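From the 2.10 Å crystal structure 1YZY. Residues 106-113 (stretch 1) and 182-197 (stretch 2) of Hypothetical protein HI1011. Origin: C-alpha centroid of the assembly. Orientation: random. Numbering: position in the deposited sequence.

Stretch 1 106-113: EDFTVITP
Stretch 2 182-197: CFAELKAQGYRYAVVD

Phe-108, just ahead of a short parallel strand pair, is the residue most heavily covered by the other stretch (141 Å²). With chi1 t (-171°) and chi2 66°, its ring packs against the helix of stretch 2: Lys-187 CG (side chain m, t, p, t) sits 3.6 Å from the Phe-108 ring centroid, over one face, while the ring edge points toward the face of Phe-183 (chi1 m; centroids 5.8 Å apart, planes at 65°). Phe-108 CZ touches Ala-194 CB at 3.4 Å.

The extended strands run parallel, pairing Thr-109 with Tyr-193, Val-110 with Ala-194 and Ile-111 with Val-195 (CA-CA 4.7-5.0 Å). Ile-111 N donates to Ala-194 O (2.9 Å); weak hydrogen bonds run from Thr-109 N to Arg-192 O (3.2 Å), Ala-194 N to Thr-109 O (3.0 Å) and Val-196 N to Ile-111 O (3.5 Å). Arg-192 (t, t, t, chi4 69°) brings CG 3.4 Å from Asp-107 O.

Val-110 (m) shares a face with Ala-194, its CG1 3.6 Å from Phe-183 CZ. On the opposite face, Ile-111 (m, t) packs CD1 against CB of Tyr-193 (chi1 -20°, chi2 98°) at 3.7 Å. The helix, entering from earlier in the chain, runs to Ala-188 and closes in a Schellman motif at Gly-190 (phi/psi 87/20), where a CB would jam against the preceding carbonyl. Water 1 links Thr-112 OG1 (2.7 Å) and Val-196 O (2.9 Å). The contact buries 717 Å², both sides summed.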

# COMPACT_ATOMS: atom_id res chain seq x y z
N GLU A 106 -7.40 26.75 -1.53
CA GLU A 106 -7.83 26.35 -2.85
C GLU A 106 -9.34 26.11 -2.78
O GLU A 106 -9.89 25.91 -1.69
CB GLU A 106 -7.12 25.06 -3.26
CG GLU A 106 -5.62 25.22 -3.42
CD GLU A 106 -5.24 26.04 -4.62
OE1 GLU A 106 -5.37 25.53 -5.75
OE2 GLU A 106 -4.82 27.21 -4.45
N ASP A 107 -10.02 26.15 -3.93
CA ASP A 107 -11.46 25.95 -3.94
C ASP A 107 -12.00 24.99 -4.99
O ASP A 107 -13.20 24.92 -5.21
CB ASP A 107 -12.20 27.30 -4.01
CG ASP A 107 -11.49 28.31 -4.88
OD1 ASP A 107 -11.38 28.08 -6.11
OD2 ASP A 107 -11.05 29.35 -4.35
N PHE A 108 -11.12 24.21 -5.60
CA PHE A 108 -11.55 23.25 -6.61
C PHE A 108 -10.58 22.07 -6.69
O PHE A 108 -9.37 22.25 -6.54
CB PHE A 108 -11.66 23.94 -7.98
CG PHE A 108 -12.30 23.09 -9.05
CD1 PHE A 108 -13.64 22.73 -8.95
CD2 PHE A 108 -11.57 22.64 -10.14
CE1 PHE A 108 -14.24 21.92 -9.92
CE2 PHE A 108 -12.16 21.83 -11.12
CZ PHE A 108 -13.50 21.48 -11.01
N THR A 109 -11.11 20.88 -6.94
CA THR A 109 -10.29 19.68 -7.07
C THR A 109 -11.08 18.65 -7.87
O THR A 109 -12.26 18.87 -8.16
CB THR A 109 -9.90 19.10 -5.67
OG1 THR A 109 -8.91 18.06 -5.83
CG2 THR A 109 -11.11 18.50 -4.95
N VAL A 110 -10.44 17.54 -8.24
CA VAL A 110 -11.10 16.46 -8.99
C VAL A 110 -11.32 15.20 -8.15
O VAL A 110 -10.65 14.98 -7.14
CB VAL A 110 -10.29 16.06 -10.26
CG1 VAL A 110 -10.05 17.27 -11.12
CG2 VAL A 110 -8.98 15.38 -9.88
N ILE A 111 -12.25 14.37 -8.60
CA ILE A 111 -12.59 13.13 -7.91
C ILE A 111 -12.57 12.00 -8.93
O ILE A 111 -13.25 12.08 -9.95
CB ILE A 111 -14.01 13.23 -7.29
CG1 ILE A 111 -14.00 14.25 -6.15
CG2 ILE A 111 -14.54 11.87 -6.87
CD1 ILE A 111 -15.36 14.50 -5.58
N THR A 112 -11.78 10.97 -8.68
CA THR A 112 -11.72 9.84 -9.60
C THR A 112 -11.14 8.55 -9.06
O THR A 112 -9.93 8.42 -8.91
CB THR A 112 -11.01 10.20 -10.94
OG1 THR A 112 -10.90 9.03 -11.75
CG2 THR A 112 -9.62 10.78 -10.69
N PRO A 113 -12.01 7.62 -8.64
CA PRO A 113 -11.59 6.32 -8.12
C PRO A 113 -11.44 5.27 -9.21
O PRO A 113 -11.57 4.07 -8.99
CB PRO A 113 -12.82 5.87 -7.33
CG PRO A 113 -13.96 6.56 -8.02
CD PRO A 113 -13.39 7.92 -8.23
N CYS A 182 -13.55 22.74 -19.33
CA CYS A 182 -14.70 22.23 -18.59
C CYS A 182 -14.50 22.51 -17.09
O CYS A 182 -15.46 22.71 -16.37
CB CYS A 182 -14.88 20.73 -18.81
SG CYS A 182 -15.44 20.23 -20.47
N PHE A 183 -13.24 22.45 -16.63
CA PHE A 183 -12.91 22.72 -15.23
C PHE A 183 -13.26 24.18 -14.94
O PHE A 183 -13.80 24.51 -13.88
CB PHE A 183 -11.41 22.54 -14.96
CG PHE A 183 -10.96 21.11 -14.80
CD1 PHE A 183 -11.87 20.09 -14.57
CD2 PHE A 183 -9.61 20.79 -14.89
CE1 PHE A 183 -11.44 18.76 -14.43
CE2 PHE A 183 -9.17 19.47 -14.75
CZ PHE A 183 -10.08 18.46 -14.52
N ALA A 184 -12.89 25.06 -15.87
CA ALA A 184 -13.15 26.48 -15.74
C ALA A 184 -14.66 26.77 -15.73
O ALA A 184 -15.13 27.71 -15.08
CB ALA A 184 -12.48 27.24 -16.86
N GLU A 185 -15.39 25.95 -16.47
CA GLU A 185 -16.84 26.05 -16.59
C GLU A 185 -17.52 25.57 -15.31
O GLU A 185 -18.44 26.23 -14.82
CB GLU A 185 -17.29 25.24 -17.81
CG GLU A 185 -18.72 24.76 -17.81
CD GLU A 185 -18.90 23.53 -18.69
OE1 GLU A 185 -18.74 22.40 -18.16
OE2 GLU A 185 -19.17 23.68 -19.90
N LEU A 186 -17.09 24.42 -14.79
CA LEU A 186 -17.66 23.87 -13.55
C LEU A 186 -17.43 24.82 -12.37
O LEU A 186 -18.29 24.96 -11.52
CB LEU A 186 -17.07 22.49 -13.24
CG LEU A 186 -17.41 21.33 -14.17
CD1 LEU A 186 -16.65 20.08 -13.73
CD2 LEU A 186 -18.90 21.06 -14.17
N LYS A 187 -16.25 25.45 -12.33
CA LYS A 187 -15.91 26.40 -11.28
C LYS A 187 -16.78 27.65 -11.33
O LYS A 187 -17.09 28.24 -10.29
CB LYS A 187 -14.44 26.80 -11.38
CG LYS A 187 -13.48 25.67 -11.09
CD LYS A 187 -12.02 26.09 -11.29
CE LYS A 187 -11.56 27.08 -10.23
NZ LYS A 187 -10.14 27.47 -10.44
N ALA A 188 -17.10 28.10 -12.53
CA ALA A 188 -17.94 29.28 -12.71
C ALA A 188 -19.36 28.95 -12.25
O ALA A 188 -20.08 29.82 -11.75
CB ALA A 188 -17.93 29.72 -14.16
N GLN A 189 -19.77 27.70 -12.42
CA GLN A 189 -21.09 27.24 -12.01
C GLN A 189 -21.19 27.01 -10.50
O GLN A 189 -22.25 26.61 -10.00
CB GLN A 189 -21.44 25.96 -12.76
CG GLN A 189 -21.50 26.14 -14.27
CD GLN A 189 -21.76 24.84 -15.00
OE1 GLN A 189 -21.28 23.78 -14.60
NE2 GLN A 189 -22.51 24.92 -16.09
N GLY A 190 -20.09 27.26 -9.78
CA GLY A 190 -20.07 27.10 -8.33
C GLY A 190 -19.74 25.72 -7.79
O GLY A 190 -20.10 25.39 -6.66
N TYR A 191 -19.11 24.89 -8.61
CA TYR A 191 -18.73 23.55 -8.19
C TYR A 191 -17.38 23.59 -7.49
O TYR A 191 -16.48 24.31 -7.93
CB TYR A 191 -18.68 22.61 -9.39
CG TYR A 191 -20.02 22.27 -9.98
CD1 TYR A 191 -20.91 21.45 -9.29
CD2 TYR A 191 -20.41 22.75 -11.23
CE1 TYR A 191 -22.15 21.11 -9.82
CE2 TYR A 191 -21.64 22.42 -11.78
CZ TYR A 191 -22.51 21.60 -11.07
OH TYR A 191 -23.74 21.29 -11.59
N ARG A 192 -17.27 22.84 -6.40
CA ARG A 192 -16.04 22.78 -5.61
C ARG A 192 -15.21 21.54 -5.98
O ARG A 192 -14.00 21.50 -5.74
CB ARG A 192 -16.39 22.78 -4.11
CG ARG A 192 -15.22 23.02 -3.16
CD ARG A 192 -15.70 23.08 -1.71
NE ARG A 192 -14.62 23.24 -0.73
CZ ARG A 192 -13.89 24.34 -0.58
NH1 ARG A 192 -12.95 24.38 0.36
NH2 ARG A 192 -14.06 25.39 -1.37
N TYR A 193 -15.88 20.53 -6.53
CA TYR A 193 -15.23 19.29 -6.96
C TYR A 193 -15.80 18.87 -8.31
O TYR A 193 -16.94 19.20 -8.65
CB TYR A 193 -15.45 18.14 -5.97
CG TYR A 193 -15.86 18.57 -4.59
CD1 TYR A 193 -17.21 18.55 -4.21
CD2 TYR A 193 -14.92 19.03 -3.66
CE1 TYR A 193 -17.60 18.98 -2.95
CE2 TYR A 193 -15.30 19.46 -2.40
CZ TYR A 193 -16.64 19.44 -2.06
OH TYR A 193 -17.02 19.87 -0.82
N ALA A 194 -15.03 18.05 -9.03
CA ALA A 194 -15.43 17.57 -10.33
C ALA A 194 -15.09 16.12 -10.57
O ALA A 194 -13.91 15.75 -10.55
CB ALA A 194 -14.79 18.41 -11.42
N VAL A 195 -16.11 15.30 -10.77
CA VAL A 195 -15.94 13.88 -11.09
C VAL A 195 -15.55 13.88 -12.58
O VAL A 195 -15.96 14.76 -13.34
CB VAL A 195 -17.28 13.10 -10.91
CG1 VAL A 195 -17.14 11.65 -11.40
CG2 VAL A 195 -17.70 13.11 -9.46
N VAL A 196 -14.68 12.96 -12.97
CA VAL A 196 -14.25 12.88 -14.36
C VAL A 196 -14.38 11.43 -14.82
O VAL A 196 -13.93 10.49 -14.15
CB VAL A 196 -12.79 13.37 -14.54
CG1 VAL A 196 -12.41 13.40 -16.02
CG2 VAL A 196 -12.61 14.76 -13.95
N ASP A 197 -15.06 11.25 -15.95
CA ASP A 197 -15.28 9.94 -16.53
C ASP A 197 -14.00 9.26 -17.00
O ASP A 197 -12.97 9.91 -17.22
CB ASP A 197 -16.24 10.06 -17.72
CG ASP A 197 -17.70 10.10 -17.31
OD1 ASP A 197 -17.99 10.08 -16.10
OD2 ASP A 197 -18.55 10.13 -18.22
O HOH W 1 -11.24 9.54 -14.36